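Iron(III) ABC transporter, periplasmic iron-compound-binding protein (PDB 3TEF) probably binds iron-loaded catecholate siderophores in the periplasm and delivers them to an ABC transporter for iron uptake. Local coordinates at residues Q118-W121 against R122-G125; E139-D142 against A143-K146; Y52-K55 against Y56-D59; A133-A136 against K137-Q140; S147-Q150 against Y151-H155. All coordinates share one frame; numbering follows the deposited sequence.

Contact 1: Q118-W121 against R122-G125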
# COMPACT_ATOMS: atom_id res chain seq x y z
N GLN A 118 4.12 -3.90 10.03
CA GLN A 118 4.01 -4.08 11.48
C GLN A 118 4.65 -2.94 12.25
O GLN A 118 4.09 -2.45 13.23
CB GLN A 118 4.70 -5.37 11.92
CG GLN A 118 3.95 -6.61 11.56
CD GLN A 118 4.75 -7.84 11.94
OE1 GLN A 118 5.12 -8.02 13.10
NE2 GLN A 118 5.05 -8.68 10.95
N GLN A 119 5.86 -2.56 11.85
CA GLN A 119 6.53 -1.46 12.51
C GLN A 119 5.78 -0.15 12.32
O GLN A 119 5.76 0.67 13.22
CB GLN A 119 7.99 -1.31 12.04
CG GLN A 119 8.79 -0.34 12.90
CD GLN A 119 8.72 -0.69 14.38
OE1 GLN A 119 9.00 -1.82 14.77
NE2 GLN A 119 8.31 0.27 15.20
N GLN A 120 5.16 0.05 11.15
CA GLN A 120 4.42 1.29 10.93
C GLN A 120 3.23 1.35 11.88
O GLN A 120 2.94 2.41 12.45
CB GLN A 120 3.92 1.44 9.47
CG GLN A 120 4.97 1.22 8.38
CD GLN A 120 6.27 2.00 8.64
OE1 GLN A 120 7.31 1.41 8.96
NE2 GLN A 120 6.21 3.31 8.51
N TRP A 121 2.53 0.22 12.05
CA TRP A 121 1.41 0.21 12.99
C TRP A 121 1.92 0.38 14.42
O TRP A 121 1.33 1.11 15.22
CB TRP A 121 0.56 -1.06 12.86
CG TRP A 121 -0.04 -1.31 11.50
CD1 TRP A 121 0.01 -0.49 10.40
CD2 TRP A 121 -0.79 -2.46 11.11
NE1 TRP A 121 -0.65 -1.08 9.34
CE2 TRP A 121 -1.15 -2.30 9.75
CE3 TRP A 121 -1.18 -3.64 11.77
CZ2 TRP A 121 -1.89 -3.25 9.05
CZ3 TRP A 121 -1.91 -4.59 11.07
CH2 TRP A 121 -2.26 -4.40 9.73
N ARG A 122 3.03 -0.28 14.75
CA ARG A 122 3.61 -0.11 16.08
C ARG A 122 4.01 1.34 16.34
O ARG A 122 3.85 1.83 17.46
CB ARG A 122 4.77 -1.08 16.32
CG ARG A 122 4.28 -2.50 16.62
CD ARG A 122 5.42 -3.50 16.89
NE ARG A 122 4.83 -4.80 17.22
CZ ARG A 122 4.96 -5.90 16.50
NH1 ARG A 122 5.68 -5.89 15.39
NH2 ARG A 122 4.36 -7.02 16.88
N ASN A 123 4.49 2.02 15.31
CA ASN A 123 4.80 3.45 15.43
C ASN A 123 3.57 4.27 15.82
O ASN A 123 3.64 5.12 16.70
CB ASN A 123 5.42 3.99 14.14
CG ASN A 123 6.87 3.60 13.98
OD1 ASN A 123 7.50 3.10 14.91
ND2 ASN A 123 7.42 3.83 12.79
N LEU A 124 2.46 4.02 15.13
CA LEU A 124 1.18 4.62 15.51
C LEU A 124 0.81 4.27 16.96
O LEU A 124 0.38 5.14 17.72
CB LEU A 124 0.06 4.19 14.56
CG LEU A 124 0.23 4.59 13.10
CD1 LEU A 124 -1.06 4.26 12.34
CD2 LEU A 124 0.51 6.08 13.02
N GLY A 125 0.96 3.01 17.32
CA GLY A 125 0.64 2.59 18.68
C GLY A 125 1.39 3.41 19.72
O GLY A 125 0.82 3.81 20.75
O HOH W 1 4.86 -9.63 15.50
O HOH W 2 7.85 -4.33 14.34
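Gln118 OE1 is gripped twice on the helix surface: Arg122 NH1 donates to it over 3.2 Å, and a water that gives a hydrogen to OE1 at 2.9 Å also accepts from Arg122 NH2. The two side chains run side by side in the same direction, their amide and guanidinium planes 62° apart. Arg122 gets there with CG beside its backbone N (chi1 -77°) and a chain extended to NE, carrying it back along the helix over Gln118 O. A second water accepts from NH1 and donates to Gln119 OE1, spanning i to i+3, while NE forms a salt bridge with Glu135 on the next helix, so the guanidinium is held from several directions. Gln118 and Arg122 are an i to i+4 pair on helix 113-128, in the first lobe of a periplasmic binding protein. Gln119 NE2 donates to Asn123 OD1 at 3.0 Å; the acceptor lies in the Gln119 amide plane, but the donor stands 50° above the Asn123 carbonyl plane. Asn123 ND2 is taken up by Glu7 O. Round the helix, Trp121 turns its indole toward helices 131-154 and 267-279, with NE1 bonded to Ser265 O. Gly125 N donates to Trp121 O at 2.9 Å.

Contact 2: E139-D142 against A143-K146; sequences EQVD and AQFK
Helix 131-154 is the long helix that leads from the first lobe of the protein to the second, and its middle turns carry two quite different i to i+4 pairs. On the buried side Val141 and Phe145 lie next to each other and point the same way. Val141 CG1 meets the edge of the Phe145 ring in its plane, 3.5 Å from CE2, which leaves the ring faces to other partners: Trp114 and Phe185 both stack with Phe145. In the backbone, Phe145 N gives a nearly straight bond to Val141 O (3.1 Å, 169° at the hydrogen). The outer side belongs to Asp142 and Lys146. Lys146 bends at chi2 and again at chi4 (58°), folding back so that NZ reaches Asp142 OD2 at 3.2 Å, on the syn side and 24° out of the carboxylate plane. The other oxygen, OD1, accepts from the indole NE1 of Trp114, so the carboxylate is shared between a charged partner and a neutral one. Gln144 lays OE1 against Val141 CA at 3.5 Å. An apolar Val-Phe pair inward and an i to i+4 salt bridge outward make this an amphipathic part of the long interlobe helix characteristic of this class of solute-binding protein.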
# COMPACT_ATOMS: atom_id res chain seq x y z
N GLU A 139 -1.43 -9.52 15.82
CA GLU A 139 -1.54 -10.95 16.05
C GLU A 139 -2.54 -11.57 15.08
O GLU A 139 -2.30 -12.65 14.52
CB GLU A 139 -1.95 -11.24 17.50
CG GLU A 139 -2.26 -12.72 17.76
CD GLU A 139 -2.21 -13.08 19.23
OE1 GLU A 139 -2.23 -12.16 20.08
OE2 GLU A 139 -2.13 -14.29 19.55
N GLN A 140 -3.66 -10.87 14.88
CA GLN A 140 -4.72 -11.34 14.00
C GLN A 140 -4.23 -11.47 12.56
O GLN A 140 -4.38 -12.51 11.92
CB GLN A 140 -5.92 -10.38 14.06
CG GLN A 140 -7.04 -10.73 13.09
CD GLN A 140 -8.20 -9.74 13.13
OE1 GLN A 140 -8.12 -8.67 13.74
NE2 GLN A 140 -9.29 -10.10 12.45
N VAL A 141 -3.63 -10.40 12.05
CA VAL A 141 -3.22 -10.35 10.65
C VAL A 141 -2.02 -11.26 10.38
O VAL A 141 -1.94 -11.91 9.33
CB VAL A 141 -2.91 -8.90 10.23
CG1 VAL A 141 -2.31 -8.87 8.83
CG2 VAL A 141 -4.18 -8.05 10.31
N ASP A 142 -1.11 -11.33 11.34
CA ASP A 142 0.07 -12.17 11.21
C ASP A 142 -0.32 -13.63 10.96
O ASP A 142 0.32 -14.32 10.16
CB ASP A 142 0.94 -12.05 12.46
CG ASP A 142 2.31 -12.72 12.29
OD1 ASP A 142 2.96 -12.51 11.24
OD2 ASP A 142 2.72 -13.44 13.21
N ALA A 143 -1.38 -14.09 11.62
CA ALA A 143 -1.78 -15.49 11.47
C ALA A 143 -2.24 -15.76 10.04
O ALA A 143 -2.00 -16.85 9.50
CB ALA A 143 -2.87 -15.85 12.48
N GLN A 144 -2.90 -14.77 9.45
CA GLN A 144 -3.39 -14.85 8.08
C GLN A 144 -2.23 -14.91 7.08
O GLN A 144 -2.24 -15.74 6.16
CB GLN A 144 -4.31 -13.66 7.78
CG GLN A 144 -5.63 -13.67 8.57
CD GLN A 144 -6.41 -12.36 8.46
OE1 GLN A 144 -5.84 -11.27 8.50
NE2 GLN A 144 -7.73 -12.46 8.31
N PHE A 145 -1.25 -14.03 7.24
CA PHE A 145 -0.03 -14.08 6.45
C PHE A 145 0.63 -15.45 6.55
O PHE A 145 1.01 -16.04 5.54
CB PHE A 145 0.97 -13.02 6.89
CG PHE A 145 0.79 -11.68 6.20
CD1 PHE A 145 1.32 -11.47 4.94
CD2 PHE A 145 0.11 -10.65 6.83
CE1 PHE A 145 1.16 -10.24 4.30
CE2 PHE A 145 -0.05 -9.43 6.21
CZ PHE A 145 0.47 -9.21 4.94
N LYS A 146 0.77 -15.94 7.78
CA LYS A 146 1.49 -17.18 8.01
C LYS A 146 0.79 -18.35 7.33
O LYS A 146 1.45 -19.22 6.74
CB LYS A 146 1.64 -17.45 9.51
CG LYS A 146 2.48 -16.43 10.26
CD LYS A 146 3.93 -16.44 9.80
CE LYS A 146 4.77 -15.38 10.52
NZ LYS A 146 4.75 -15.53 12.01

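Contact 3: Y52-K55 against Y56-D59; sequences YLAK and YKSD
Tyr56 N to Leu53 O and Lys57 N to Ala54 O, each 3.0 Å long, are the firm hydrogen bonds of this turn. In both the donor stands above the carbonyl plane, by 38° at Leu53 and by 56° at Ala54, in keeping with the tight winding of i to i+3 bonding. A third bond of the series, Ser58 N to Lys55 O, is weak at 3.3 Å. Lys55 O has a second partner: a water donates to it at 2.8 Å and lies 2.7 Å from Ser58 OG, joining carbonyl and hydroxyl. Ser58 OG is also bonded to Lys60 N.

The two firm bonds belong to a short 3-10 stretch in the loop between strand 42-43 and helix 72-77, on the first lobe of the binding protein, and the weak one marks where it runs out. Its packing centres on Tyr56. Lys55 CG sits between backbone N and carbonyl carbon (chi1 79°), and from there the chain extends across one face of the Tyr56 ring, both side chains pointing the same way. CG lies 3.9 Å from the Tyr56 ring centroid, almost on the normal, a CH-pi contact; CE follows further out, 3.4 Å from Tyr56 CZ. Leu53 meets the CD2-CE2 side of the ring, with CB 4.1 Å from Tyr56 CD2. Beyond the turn, Leu53 and Tyr56 lean on Leu30 of helix 27-35, and the buried ring ends in a hydroxyl bonded to Asp34 OD1. Lys45 NZ donates to Tyr56 O, and Tyr61 meets the ring at an angle.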
# COMPACT_ATOMS: atom_id res chain seq x y z
N TYR A 52 -14.22 3.17 2.16
CA TYR A 52 -14.13 3.08 3.61
C TYR A 52 -13.57 4.35 4.28
O TYR A 52 -13.60 4.46 5.51
CB TYR A 52 -13.40 1.81 4.09
CG TYR A 52 -11.94 1.70 3.66
CD1 TYR A 52 -10.93 2.28 4.42
CD2 TYR A 52 -11.59 1.01 2.51
CE1 TYR A 52 -9.59 2.17 4.03
CE2 TYR A 52 -10.27 0.89 2.11
CZ TYR A 52 -9.28 1.48 2.88
OH TYR A 52 -7.96 1.36 2.48
N LEU A 53 -13.09 5.29 3.47
CA LEU A 53 -12.60 6.59 3.96
C LEU A 53 -13.41 7.76 3.40
O LEU A 53 -12.96 8.91 3.41
CB LEU A 53 -11.09 6.79 3.63
CG LEU A 53 -10.16 5.74 4.25
CD1 LEU A 53 -8.75 5.88 3.67
CD2 LEU A 53 -10.13 5.86 5.78
N ALA A 54 -14.63 7.48 2.95
CA ALA A 54 -15.41 8.47 2.23
C ALA A 54 -15.66 9.78 2.98
O ALA A 54 -15.76 10.84 2.36
CB ALA A 54 -16.74 7.86 1.76
N LYS A 55 -15.79 9.72 4.30
CA LYS A 55 -16.11 10.93 5.04
C LYS A 55 -15.02 11.98 4.89
O LYS A 55 -15.28 13.19 4.96
CB LYS A 55 -16.39 10.66 6.52
CG LYS A 55 -15.17 10.44 7.41
CD LYS A 55 -15.61 10.39 8.86
CE LYS A 55 -14.44 10.28 9.82
NZ LYS A 55 -14.88 10.18 11.25
N TYR A 56 -13.79 11.52 4.68
CA TYR A 56 -12.65 12.43 4.55
C TYR A 56 -12.62 13.15 3.21
O TYR A 56 -11.77 14.01 2.99
CB TYR A 56 -11.34 11.68 4.82
CG TYR A 56 -11.28 11.12 6.22
CD1 TYR A 56 -11.12 11.96 7.31
CD2 TYR A 56 -11.41 9.75 6.46
CE1 TYR A 56 -11.08 11.48 8.60
CE2 TYR A 56 -11.36 9.24 7.76
CZ TYR A 56 -11.20 10.12 8.82
OH TYR A 56 -11.15 9.64 10.12
N LYS A 57 -13.55 12.81 2.32
CA LYS A 57 -13.59 13.49 1.03
C LYS A 57 -14.24 14.86 1.15
O LYS A 57 -14.04 15.71 0.29
CB LYS A 57 -14.39 12.70 0.00
CG LYS A 57 -13.86 11.33 -0.38
CD LYS A 57 -14.98 10.62 -1.12
CE LYS A 57 -14.49 9.73 -2.23
NZ LYS A 57 -15.64 8.95 -2.77
N SER A 58 -15.02 15.08 2.21
CA SER A 58 -15.78 16.33 2.31
C SER A 58 -14.99 17.50 2.89
O SER A 58 -13.91 17.32 3.47
CB SER A 58 -17.06 16.13 3.12
OG SER A 58 -16.82 16.36 4.50
N ASP A 59 -15.55 18.70 2.74
CA ASP A 59 -14.95 19.93 3.25
C ASP A 59 -15.00 20.02 4.77
O ASP A 59 -14.51 20.99 5.34
CB ASP A 59 -15.69 21.16 2.71
CG ASP A 59 -15.48 21.36 1.23
OD1 ASP A 59 -14.45 20.89 0.71
OD2 ASP A 59 -16.35 21.99 0.60
O HOH W 3 -17.54 14.31 6.17

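Contact 4: A133-A136 against K137-Q140; sequences AVEA and KIEQ
Val134 and Ile138 supply the apolar part, lying alongside each other and pointing the same way on the buried face of the helix, with Val134 CG1 3.8 Å from Ile138 CD1. Ile138 brings CG1 beside its own backbone N (chi1 -68°), which lays that branch over the carbonyl of the preceding turn, 3.3 Å from Val134 O. Backbone bonding is regular i to i+4: Ile138 N reaches Val134 O at 2.8 Å, Glu139 N reaches Glu135 O at 2.9 Å, and the bonds from Lys137 and Gln140 are slightly longer. Among the polar side chains, Lys137 bends at chi2 (70°) and sends NZ to Gln140 OE1 at 3.2 Å, arriving 44° out of the carbonyl plane. A water donates to the same OE1 at 2.7 Å and, weakly, to Ala136 O, so Gln140 OE1 has two donors. NZ has a stronger partner in Glu271, with which it forms a salt bridge. Glu135 turns to helix 113-128, where its partner is Arg122. These residues lie in the first turns of helix 131-154: Val134 and Ile138 pack on Trp121 of helix 113-128, with Phe36 also against Val134, while the Lys137 salt bridge ties the helix to helix 267-279.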
# COMPACT_ATOMS: atom_id res chain seq x y z
N ALA A 133 -4.07 -2.35 21.37
CA ALA A 133 -4.95 -2.49 20.22
C ALA A 133 -4.15 -2.83 18.97
O ALA A 133 -4.56 -3.64 18.15
CB ALA A 133 -5.74 -1.22 20.00
N VAL A 134 -2.99 -2.18 18.84
CA VAL A 134 -2.13 -2.46 17.70
C VAL A 134 -1.64 -3.90 17.75
O VAL A 134 -1.66 -4.60 16.74
CB VAL A 134 -0.94 -1.46 17.65
CG1 VAL A 134 0.06 -1.87 16.59
CG2 VAL A 134 -1.47 -0.06 17.39
N GLU A 135 -1.20 -4.35 18.92
CA GLU A 135 -0.70 -5.71 19.04
C GLU A 135 -1.78 -6.75 18.75
O GLU A 135 -1.51 -7.77 18.12
CB GLU A 135 -0.06 -5.95 20.41
CG GLU A 135 1.23 -5.18 20.64
CD GLU A 135 2.32 -5.49 19.61
OE1 GLU A 135 2.38 -6.63 19.10
OE2 GLU A 135 3.14 -4.60 19.34
N ALA A 136 -3.00 -6.49 19.22
CA ALA A 136 -4.11 -7.40 18.95
C ALA A 136 -4.32 -7.54 17.44
O ALA A 136 -4.50 -8.64 16.93
CB ALA A 136 -5.41 -6.93 19.64
N LYS A 137 -4.29 -6.40 16.75
CA LYS A 137 -4.48 -6.37 15.30
C LYS A 137 -3.34 -7.11 14.61
O LYS A 137 -3.57 -7.90 13.69
CB LYS A 137 -4.53 -4.94 14.79
CG LYS A 137 -5.12 -4.84 13.42
CD LYS A 137 -6.59 -5.16 13.53
CE LYS A 137 -7.19 -5.48 12.21
NZ LYS A 137 -8.61 -5.86 12.37
N ILE A 138 -2.12 -6.84 15.04
CA ILE A 138 -0.97 -7.53 14.48
C ILE A 138 -1.07 -9.05 14.63
O ILE A 138 -0.85 -9.78 13.66
CB ILE A 138 0.36 -7.01 15.05
CG1 ILE A 138 0.59 -5.57 14.57
CG2 ILE A 138 1.49 -7.93 14.66
CD1 ILE A 138 1.81 -4.89 15.18
N GLU A 139 -1.43 -9.52 15.82
CA GLU A 139 -1.54 -10.95 16.05
C GLU A 139 -2.54 -11.57 15.08
O GLU A 139 -2.30 -12.65 14.52
CB GLU A 139 -1.95 -11.24 17.50
CG GLU A 139 -2.26 -12.72 17.76
CD GLU A 139 -2.21 -13.08 19.23
OE1 GLU A 139 -2.23 -12.16 20.08
OE2 GLU A 139 -2.13 -14.29 19.55
N GLN A 140 -3.66 -10.87 14.88
CA GLN A 140 -4.72 -11.34 14.00
C GLN A 140 -4.23 -11.47 12.56
O GLN A 140 -4.38 -12.51 11.92
CB GLN A 140 -5.92 -10.38 14.06
CG GLN A 140 -7.04 -10.73 13.09
CD GLN A 140 -8.20 -9.74 13.13
OE1 GLN A 140 -8.12 -8.67 13.74
NE2 GLN A 140 -9.29 -10.10 12.45
O HOH W 4 -7.53 -8.71 16.40

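Contact 5: S147-Q150 against Y151-H155; sequences SIMQ and YNQQH
The side chains of Gln150 and Gln154 run alongside each other, their amide planes 81° apart, and Gln154 NE2 comes within 4.1 Å of Gln150 OE1. At the edge of the Tyr151 ring, in its plane, lies Asn152 OD1. The amide of Gln153 meets Met149 instead: its NE2 lies 3.6 Å from Met149 CG and 3.8 Å from Met149 SD, the two chains crossing at a slant. Gln153 and Gln154 share one shape, CG beside the backbone N (chi1 near -65° in both) and the chain extended, so each lays its CG over a carbonyl one turn back, Gln154 CG at 3.0 Å from Gln150 O. The shorter amide of Asn152 runs alongside Ile148 and puts ND2 3.6 Å from Ile148 CG2; the hydrogen bond of ND2 goes to Phe185 O. This is the C-terminal end of helix 131-154, after which the chain enters the second lobe of the binding protein, and His155 is the first residue to leave helical geometry. Asn152 N meets Ile148 O almost straight at 3.1 Å, whereas Gln154 N to Gln150 O is short, 2.8 Å, but bent to 139° at the hydrogen. On the buried side Ile148 packs against Val274 and Met277 of helix 267-279.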
# COMPACT_ATOMS: atom_id res chain seq x y z
N SER A 147 -0.53 -18.37 7.40
CA SER A 147 -1.31 -19.45 6.81
C SER A 147 -1.18 -19.47 5.28
O SER A 147 -0.96 -20.52 4.68
CB SER A 147 -2.77 -19.37 7.23
OG SER A 147 -3.38 -18.19 6.73
N ILE A 148 -1.30 -18.29 4.66
CA ILE A 148 -1.16 -18.19 3.21
C ILE A 148 0.22 -18.62 2.75
O ILE A 148 0.36 -19.36 1.77
CB ILE A 148 -1.39 -16.74 2.73
CG1 ILE A 148 -2.83 -16.32 2.99
CG2 ILE A 148 -1.01 -16.62 1.26
CD1 ILE A 148 -3.04 -14.81 2.95
N MET A 149 1.24 -18.15 3.45
CA MET A 149 2.61 -18.47 3.09
C MET A 149 2.85 -19.97 3.14
O MET A 149 3.53 -20.53 2.27
CB MET A 149 3.59 -17.78 4.02
CG MET A 149 4.96 -18.41 4.03
SD MET A 149 6.15 -17.33 4.81
CE MET A 149 6.42 -16.16 3.48
N GLN A 150 2.30 -20.62 4.16
CA GLN A 150 2.43 -22.06 4.30
C GLN A 150 1.84 -22.75 3.09
O GLN A 150 2.47 -23.61 2.47
CB GLN A 150 1.74 -22.55 5.56
CG GLN A 150 2.46 -22.18 6.83
CD GLN A 150 1.87 -22.88 8.03
OE1 GLN A 150 1.68 -24.10 8.02
NE2 GLN A 150 1.57 -22.12 9.07
N TYR A 151 0.61 -22.36 2.76
CA TYR A 151 -0.09 -22.92 1.62
C TYR A 151 0.77 -22.89 0.36
O TYR A 151 0.99 -23.92 -0.28
CB TYR A 151 -1.38 -22.14 1.38
CG TYR A 151 -2.28 -22.74 0.34
CD1 TYR A 151 -3.35 -23.55 0.69
CD2 TYR A 151 -2.07 -22.48 -1.01
CE1 TYR A 151 -4.18 -24.10 -0.26
CE2 TYR A 151 -2.90 -23.03 -1.98
CZ TYR A 151 -3.95 -23.84 -1.60
OH TYR A 151 -4.78 -24.38 -2.55
N ASN A 152 1.28 -21.71 0.02
CA ASN A 152 2.07 -21.54 -1.21
C ASN A 152 3.43 -22.23 -1.20
O ASN A 152 3.96 -22.57 -2.25
CB ASN A 152 2.23 -20.06 -1.53
CG ASN A 152 0.92 -19.40 -1.89
OD1 ASN A 152 0.04 -20.04 -2.48
ND2 ASN A 152 0.77 -18.14 -1.54
N GLN A 153 3.99 -22.43 -0.01
CA GLN A 153 5.22 -23.19 0.11
C GLN A 153 4.95 -24.69 0.01
O GLN A 153 5.81 -25.46 -0.43
CB GLN A 153 5.92 -22.87 1.43
CG GLN A 153 6.40 -21.44 1.52
CD GLN A 153 7.08 -21.15 2.84
OE1 GLN A 153 6.91 -21.88 3.82
NE2 GLN A 153 7.88 -20.09 2.87
N GLN A 154 3.75 -25.09 0.43
CA GLN A 154 3.36 -26.50 0.43
C GLN A 154 2.78 -26.90 -0.93
O GLN A 154 2.63 -28.08 -1.23
CB GLN A 154 2.34 -26.76 1.54
CG GLN A 154 2.90 -26.57 2.95
CD GLN A 154 1.87 -26.84 4.04
OE1 GLN A 154 0.67 -26.90 3.78
NE2 GLN A 154 2.35 -27.00 5.27
N HIS A 155 2.45 -25.89 -1.73
CA HIS A 155 2.08 -26.11 -3.11
C HIS A 155 3.01 -25.23 -3.93
O HIS A 155 2.57 -24.49 -4.81
CB HIS A 155 0.62 -25.70 -3.35
CG HIS A 155 -0.34 -26.29 -2.36
ND1 HIS A 155 -0.71 -27.62 -2.36
CD2 HIS A 155 -1.03 -25.71 -1.34
CE1 HIS A 155 -1.57 -27.84 -1.38
NE2 HIS A 155 -1.78 -26.70 -0.75

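Contacts 4, 2 and 5 follow one another along helix 131-154. Each has two buried residues facing inward, but the outer chemistry changes from a lysine-amide pair with water, through an acid-lysine bridge, to neutral glutamines where the helix ends. Contact 1 is the most buried of the five; it belongs to helix 113-128 and touches contact 4 directly, Arg122 NE meeting Glu135 OE2 at 2.7 Å, while Trp121 packs against Val141 of contact 2. Contact 3 stands apart from these helices in a first-lobe loop, with i to i+3 bonds in place of i to i+4; its centre lies about 37 Å from that of contact 5, across the chain's centre.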